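Local coordinates for protein probable adenylyl-sulfate kinase (Aeropyrum pernix, PDB 2YVU) that probably phosphorylates adenosine 5'-phosphosulfate with ATP to give 3'-phosphoadenylyl sulfate, the activated form of sulfate, at residues A[13-24]-A[112-123]. Residues are numbered along the deposited sequence; the frame is centred on the assembly and turned at random.
Sequences GIVVWLTGLPGS and IPFLEIYVKASL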
ATOM      1  N   GLY A  13     -14.258   0.350  -5.785  1.00 30.27           N
ATOM      2  CA  GLY A  13     -14.610   0.404  -4.383  1.00 25.67           C
ATOM      3  C   GLY A  13     -14.701   1.849  -3.940  1.00 32.04           C
ATOM      4  O   GLY A  13     -14.917   2.738  -4.763  1.00 26.26           O
ATOM      5  N   ILE A  14     -14.527   2.088  -2.644  1.00 27.91           N
ATOM      6  CA  ILE A  14     -14.591   3.446  -2.096  1.00 29.73           C
ATOM      7  C   ILE A  14     -13.594   3.530  -0.953  1.00 26.86           C
ATOM      8  O   ILE A  14     -13.078   2.513  -0.512  1.00 25.85           O
ATOM      9  CB  ILE A  14     -15.990   3.774  -1.494  1.00 31.02           C
ATOM     10  CG1 ILE A  14     -16.309   2.789  -0.364  1.00 30.24           C
ATOM     11  CG2 ILE A  14     -17.074   3.714  -2.581  1.00 32.68           C
ATOM     12  CD1 ILE A  14     -17.626   3.086   0.351  1.00 37.00           C
ATOM     13  N   VAL A  15     -13.326   4.743  -0.484  1.00 28.09           N
ATOM     14  CA  VAL A  15     -12.411   4.950   0.639  1.00 25.09           C
ATOM     15  C   VAL A  15     -13.206   5.645   1.736  1.00 29.31           C
ATOM     16  O   VAL A  15     -13.721   6.753   1.544  1.00 27.50           O
ATOM     17  CB  VAL A  15     -11.183   5.858   0.260  1.00 21.01           C
ATOM     18  CG1 VAL A  15     -10.255   6.055   1.510  1.00 21.19           C
ATOM     19  CG2 VAL A  15     -10.400   5.228  -0.854  1.00 22.64           C
ATOM     20  N   VAL A  16     -13.353   4.967   2.866  1.00 25.42           N
ATOM     21  CA  VAL A  16     -14.053   5.537   3.994  1.00 27.36           C
ATOM     22  C   VAL A  16     -12.928   5.974   4.927  1.00 28.66           C
ATOM     23  O   VAL A  16     -12.161   5.136   5.422  1.00 30.38           O
ATOM     24  CB  VAL A  16     -14.944   4.490   4.700  1.00 19.81           C
ATOM     25  CG1 VAL A  16     -15.636   5.134   5.883  1.00 22.85           C
ATOM     26  CG2 VAL A  16     -15.923   3.900   3.725  1.00 27.27           C
ATOM     27  N   TRP A  17     -12.825   7.281   5.145  1.00 26.56           N
ATOM     28  CA  TRP A  17     -11.774   7.858   5.975  1.00 22.80           C
ATOM     29  C   TRP A  17     -12.262   8.333   7.338  1.00 31.37           C
ATOM     30  O   TRP A  17     -12.886   9.406   7.449  1.00 26.20           O
ATOM     31  CB  TRP A  17     -11.121   9.017   5.224  1.00 22.16           C
ATOM     32  CG  TRP A  17      -9.851   9.505   5.851  1.00 19.62           C
ATOM     33  CD1 TRP A  17      -9.727  10.436   6.855  1.00 27.06           C
ATOM     34  CD2 TRP A  17      -8.534   9.009   5.601  1.00 21.73           C
ATOM     35  NE1 TRP A  17      -8.408  10.540   7.248  1.00 24.33           N
ATOM     36  CE2 TRP A  17      -7.657   9.668   6.502  1.00 24.61           C
ATOM     37  CE3 TRP A  17      -8.003   8.064   4.705  1.00 22.00           C
ATOM     38  CZ2 TRP A  17      -6.291   9.401   6.542  1.00 23.63           C
ATOM     39  CZ3 TRP A  17      -6.648   7.805   4.747  1.00 23.68           C
ATOM     40  CH2 TRP A  17      -5.803   8.470   5.661  1.00 22.66           C
ATOM     41  N   LEU A  18     -11.987   7.559   8.394  1.00 21.67           N
ATOM     42  CA  LEU A  18     -12.459   7.995   9.701  1.00 25.53           C
ATOM     43  C   LEU A  18     -11.459   8.968  10.316  1.00 31.72           C
ATOM     44  O   LEU A  18     -10.275   8.658  10.444  1.00 28.33           O
ATOM     45  CB  LEU A  18     -12.658   6.796  10.620  1.00 25.22           C
ATOM     46  CG  LEU A  18     -13.512   5.643  10.065  1.00 38.30           C
ATOM     47  CD1 LEU A  18     -13.281   4.397  10.902  1.00 39.63           C
ATOM     48  CD2 LEU A  18     -14.974   6.014  10.064  1.00 25.07           C
ATOM     49  N   THR A  19     -11.925  10.149  10.698  1.00 29.92           N
ATOM     50  CA  THR A  19     -11.027  11.109  11.312  1.00 29.61           C
ATOM     51  C   THR A  19     -11.607  11.522  12.667  1.00 32.62           C
ATOM     52  O   THR A  19     -12.823  11.717  12.818  1.00 28.30           O
ATOM     53  CB  THR A  19     -10.808  12.359  10.401  1.00 30.06           C
ATOM     54  OG1 THR A  19      -9.996  13.319  11.083  1.00 30.14           O
ATOM     55  CG2 THR A  19     -12.134  13.005  10.042  1.00 26.42           C
ATOM     56  N   GLY A  20     -10.726  11.631  13.655  1.00 25.80           N
ATOM     57  CA  GLY A  20     -11.143  11.994  14.985  1.00 28.99           C
ATOM     58  C   GLY A  20      -9.978  11.846  15.944  1.00 31.71           C
ATOM     59  O   GLY A  20      -8.918  11.363  15.562  1.00 30.39           O
ATOM     60  N   LEU A  21     -10.182  12.265  17.186  1.00 30.83           N
ATOM     61  CA  LEU A  21      -9.145  12.205  18.200  1.00 33.23           C
ATOM     62  C   LEU A  21      -8.822  10.788  18.619  1.00 32.41           C
ATOM     63  O   LEU A  21      -9.667   9.895  18.532  1.00 26.13           O
ATOM     64  CB  LEU A  21      -9.584  12.995  19.451  1.00 29.23           C
ATOM     65  CG  LEU A  21      -9.676  14.523  19.381  1.00 39.37           C
ATOM     66  CD1 LEU A  21     -10.330  15.056  20.657  1.00 39.59           C
ATOM     67  CD2 LEU A  21      -8.292  15.121  19.193  1.00 34.98           C
ATOM     68  N   PRO A  22      -7.573  10.557  19.063  1.00 34.06           N
ATOM     69  CA  PRO A  22      -7.212   9.209  19.504  1.00 31.45           C
ATOM     70  C   PRO A  22      -8.168   8.949  20.664  1.00 27.49           C
ATOM     71  O   PRO A  22      -8.418   9.853  21.459  1.00 33.79           O
ATOM     72  CB  PRO A  22      -5.775   9.379  19.996  1.00 36.51           C
ATOM     73  CG  PRO A  22      -5.249  10.482  19.149  1.00 36.80           C
ATOM     74  CD  PRO A  22      -6.401  11.454  19.069  1.00 32.14           C
ATOM     75  N   GLY A  23      -8.707   7.745  20.757  1.00 27.05           N
ATOM     76  CA  GLY A  23      -9.627   7.446  21.834  1.00 30.87           C
ATOM     77  C   GLY A  23     -11.087   7.728  21.530  1.00 35.90           C
ATOM     78  O   GLY A  23     -11.952   7.427  22.355  1.00 39.50           O
ATOM     79  N   SER A  24     -11.380   8.306  20.365  1.00 34.18           N
ATOM     80  CA  SER A  24     -12.766   8.604  20.005  1.00 32.87           C
ATOM     81  C   SER A  24     -13.560   7.348  19.608  1.00 34.05           C
ATOM     82  O   SER A  24     -14.784   7.359  19.562  1.00 34.10           O
ATOM     83  CB  SER A  24     -12.807   9.615  18.864  1.00 35.00           C
ATOM     84  OG  SER A  24     -12.200   9.077  17.711  1.00 27.45           O
ATOM     85  N   ILE A 112     -12.436   7.903  -7.424  1.00 37.40           N
ATOM     86  CA  ILE A 112     -12.952   7.099  -6.321  1.00 34.50           C
ATOM     87  C   ILE A 112     -13.637   7.938  -5.252  1.00 31.36           C
ATOM     88  O   ILE A 112     -13.095   8.944  -4.801  1.00 28.73           O
ATOM     89  CB  ILE A 112     -11.803   6.304  -5.657  1.00 31.45           C
ATOM     90  CG1 ILE A 112     -11.162   5.397  -6.699  1.00 32.56           C
ATOM     91  CG2 ILE A 112     -12.324   5.484  -4.476  1.00 26.63           C
ATOM     92  CD1 ILE A 112      -9.911   4.709  -6.210  1.00 41.14           C
ATOM     93  N   PRO A 113     -14.852   7.540  -4.841  1.00 28.75           N
ATOM     94  CA  PRO A 113     -15.598   8.261  -3.812  1.00 35.45           C
ATOM     95  C   PRO A 113     -14.783   8.271  -2.517  1.00 36.53           C
ATOM     96  O   PRO A 113     -14.235   7.241  -2.126  1.00 27.00           O
ATOM     97  CB  PRO A 113     -16.869   7.437  -3.667  1.00 28.62           C
ATOM     98  CG  PRO A 113     -17.057   6.900  -5.045  1.00 30.84           C
ATOM     99  CD  PRO A 113     -15.671   6.468  -5.423  1.00 33.17           C
ATOM    100  N   PHE A 114     -14.694   9.429  -1.868  1.00 30.39           N
ATOM    101  CA  PHE A 114     -13.941   9.541  -0.624  1.00 27.90           C
ATOM    102  C   PHE A 114     -14.881  10.075   0.446  1.00 31.38           C
ATOM    103  O   PHE A 114     -15.270  11.243   0.415  1.00 34.39           O
ATOM    104  CB  PHE A 114     -12.739  10.476  -0.820  1.00 25.79           C
ATOM    105  CG  PHE A 114     -11.856  10.612   0.404  1.00 28.42           C
ATOM    106  CD1 PHE A 114     -12.068  11.637   1.331  1.00 24.17           C
ATOM    107  CD2 PHE A 114     -10.794   9.736   0.611  1.00 25.44           C
ATOM    108  CE1 PHE A 114     -11.229  11.789   2.436  1.00 26.54           C
ATOM    109  CE2 PHE A 114      -9.942   9.874   1.718  1.00 28.09           C
ATOM    110  CZ  PHE A 114     -10.157  10.902   2.633  1.00 23.16           C
ATOM    111  N   LEU A 115     -15.246   9.215   1.390  1.00 23.06           N
ATOM    112  CA  LEU A 115     -16.165   9.607   2.455  1.00 27.79           C
ATOM    113  C   LEU A 115     -15.446   9.968   3.747  1.00 27.88           C
ATOM    114  O   LEU A 115     -14.952   9.095   4.462  1.00 30.59           O
ATOM    115  CB  LEU A 115     -17.166   8.478   2.738  1.00 21.17           C
ATOM    116  CG  LEU A 115     -17.928   7.973   1.515  1.00 38.31           C
ATOM    117  CD1 LEU A 115     -18.786   6.763   1.863  1.00 36.47           C
ATOM    118  CD2 LEU A 115     -18.765   9.103   0.982  1.00 33.56           C
ATOM    119  N   GLU A 116     -15.395  11.256   4.048  1.00 28.17           N
ATOM    120  CA  GLU A 116     -14.747  11.730   5.260  1.00 28.36           C
ATOM    121  C   GLU A 116     -15.766  11.667   6.398  1.00 29.34           C
ATOM    122  O   GLU A 116     -16.751  12.412   6.428  1.00 28.12           O
ATOM    123  CB  GLU A 116     -14.238  13.148   5.046  1.00 25.79           C
ATOM    124  CG  GLU A 116     -13.495  13.747   6.220  1.00 29.54           C
ATOM    125  CD  GLU A 116     -12.702  14.981   5.805  1.00 33.26           C
ATOM    126  OE1 GLU A 116     -13.034  15.579   4.768  1.00 34.88           O
ATOM    127  OE2 GLU A 116     -11.750  15.357   6.509  1.00 28.24           O
ATOM    128  N   ILE A 117     -15.519  10.750   7.320  1.00 22.79           N
ATOM    129  CA  ILE A 117     -16.402  10.508   8.454  1.00 24.81           C
ATOM    130  C   ILE A 117     -15.827  11.081   9.740  1.00 27.37           C
ATOM    131  O   ILE A 117     -14.778  10.631  10.232  1.00 24.86           O
ATOM    132  CB  ILE A 117     -16.597   8.990   8.657  1.00 27.14           C
ATOM    133  CG1 ILE A 117     -16.953   8.344   7.314  1.00 25.33           C
ATOM    134  CG2 ILE A 117     -17.591   8.725   9.814  1.00 19.70           C
ATOM    135  CD1 ILE A 117     -18.255   8.870   6.653  1.00 22.00           C
ATOM    136  N   TYR A 118     -16.524  12.055  10.306  1.00 28.21           N
ATOM    137  CA  TYR A 118     -16.056  12.658  11.544  1.00 27.68           C
ATOM    138  C   TYR A 118     -16.591  11.919  12.768  1.00 28.09           C
ATOM    139  O   TYR A 118     -17.792  11.949  13.056  1.00 28.04           O
ATOM    140  CB  TYR A 118     -16.445  14.146  11.585  1.00 25.60           C
ATOM    141  CG  TYR A 118     -16.041  14.884  12.856  1.00 29.64           C
ATOM    142  CD1 TYR A 118     -14.875  14.556  13.548  1.00 35.86           C
ATOM    143  CD2 TYR A 118     -16.798  15.949  13.329  1.00 32.71           C
ATOM    144  CE1 TYR A 118     -14.468  15.280  14.691  1.00 33.00           C
ATOM    145  CE2 TYR A 118     -16.400  16.679  14.463  1.00 31.69           C
ATOM    146  CZ  TYR A 118     -15.237  16.336  15.136  1.00 33.87           C
ATOM    147  OH  TYR A 118     -14.862  17.046  16.267  1.00 37.59           O
ATOM    148  N   VAL A 119     -15.678  11.247  13.471  1.00 26.54           N
ATOM    149  CA  VAL A 119     -15.976  10.513  14.692  1.00 26.01           C
ATOM    150  C   VAL A 119     -15.741  11.561  15.786  1.00 26.80           C
ATOM    151  O   VAL A 119     -14.607  11.859  16.170  1.00 26.46           O
ATOM    152  CB  VAL A 119     -15.028   9.308  14.838  1.00 32.64           C
ATOM    153  CG1 VAL A 119     -15.385   8.491  16.089  1.00 27.54           C
ATOM    154  CG2 VAL A 119     -15.121   8.444  13.580  1.00 26.56           C
ATOM    155  N   LYS A 120     -16.846  12.101  16.279  1.00 27.95           N
ATOM    156  CA  LYS A 120     -16.838  13.203  17.228  1.00 30.20           C
ATOM    157  C   LYS A 120     -16.857  12.891  18.714  1.00 29.61           C
ATOM    158  O   LYS A 120     -17.776  12.231  19.220  1.00 32.72           O
ATOM    159  CB  LYS A 120     -18.001  14.129  16.860  1.00 25.22           C
ATOM    160  CG  LYS A 120     -18.228  15.308  17.783  1.00 31.77           C
ATOM    161  CD  LYS A 120     -19.316  16.195  17.185  1.00 34.02           C
ATOM    162  CE  LYS A 120     -19.537  17.453  18.015  1.00 47.86           C
ATOM    163  NZ  LYS A 120     -19.994  17.122  19.399  1.00 52.92           N
ATOM    164  N   ALA A 121     -15.833  13.405  19.389  1.00 27.76           N
ATOM    165  CA  ALA A 121     -15.609  13.259  20.820  1.00 32.45           C
ATOM    166  C   ALA A 121     -14.697  14.408  21.278  1.00 33.41           C
ATOM    167  O   ALA A 121     -13.687  14.686  20.649  1.00 36.46           O
ATOM    168  CB  ALA A 121     -14.933  11.919  21.107  1.00 32.85           C
ATOM    169  N   SER A 122     -15.034  15.078  22.373  1.00 36.78           N
ATOM    170  CA  SER A 122     -14.192  16.172  22.830  1.00 32.40           C
ATOM    171  C   SER A 122     -12.895  15.654  23.408  1.00 32.21           C
ATOM    172  O   SER A 122     -12.784  14.489  23.789  1.00 28.45           O
ATOM    173  CB  SER A 122     -14.899  16.994  23.902  1.00 40.26           C
ATOM    174  OG  SER A 122     -14.927  16.280  25.118  1.00 29.62           O
ATOM    175  N   LEU A 123     -11.914  16.548  23.474  1.00 32.75           N
ATOM    176  CA  LEU A 123     -10.599  16.260  24.019  1.00 32.81           C
ATOM    177  C   LEU A 123     -10.703  15.814  25.481  1.00 30.74           C
ATOM    178  O   LEU A 123     -10.086  14.842  25.885  1.00 32.57           O
ATOM    179  CB  LEU A 123      -9.749  17.527  23.961  1.00 40.83           C
ATOM    180  CG  LEU A 123      -8.228  17.432  23.898  1.00 49.14           C
ATOM    181  CD1 LEU A 123      -7.666  18.639  24.627  1.00 48.43           C
ATOM    182  CD2 LEU A 123      -7.717  16.139  24.510  1.00 48.31           C
TER
HETATM  183  O   HOH W   1     -13.090  13.176  17.825  1.00 24.81           O
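Strands 14-19 and 114-120 pair in parallel at the heart of a P-loop kinase sheet, the first running straight into the P-loop, which probably binds ATP. Their short axes run in the same sense, 23° apart, and approach to 4.8 Å; six backbone hydrogen bonds alternate between them, from Val15 N to Pro113 O (3.1 Å) through to Val119 N to Thr19 O (3.0 Å). On the face bearing Val15, Trp17 and Phe114, the phenyl ring carries the packing: its CZ lies 3.3 Å from Trp17 CB, while its CD2 side meets Val15 CG1. Because Phe114 holds CG opposite its backbone N (chi1 -178°), the ring reaches across to the neighbouring strand; it and the indole five-membered ring stand nearly parallel, their planes 28° apart, but are offset, with centroids 5.4 Å apart and little face-to-face overlap. An alanine at Phe114 would remove the ring and is likely to open a gap beside Val15 and Trp17, leaving the indole less firmly braced. The indole NE1 donates to OG of Ser94, the likely phosphoserine site. On the other face, which carries Val16, Leu18 and Ile117, Leu18 CD2 lies alongside Ile117, 3.7 Å from its CB, and Ile117 CG1 meets Val16 CG1. Beyond the strands a water joins the loops, accepting from Leu21 N and donating to Val119 O (2.6 Å) and Ala121 O. The type II turn from Leu21 to Ser24 is closed twice at Leu21 O, by Ser24 N and by Ser24 OG (2.8 Å), the hydroxyl approaching in the carbonyl plane. Helices 64-82 and 97-109 cover the Trp17 and Phe114 face, and Glu116 there forms salt bridges with Arg100 and Arg104; helix 170-184 packs on Val16 and Ile117, and strands 87-91 and 161-164 flank the pair.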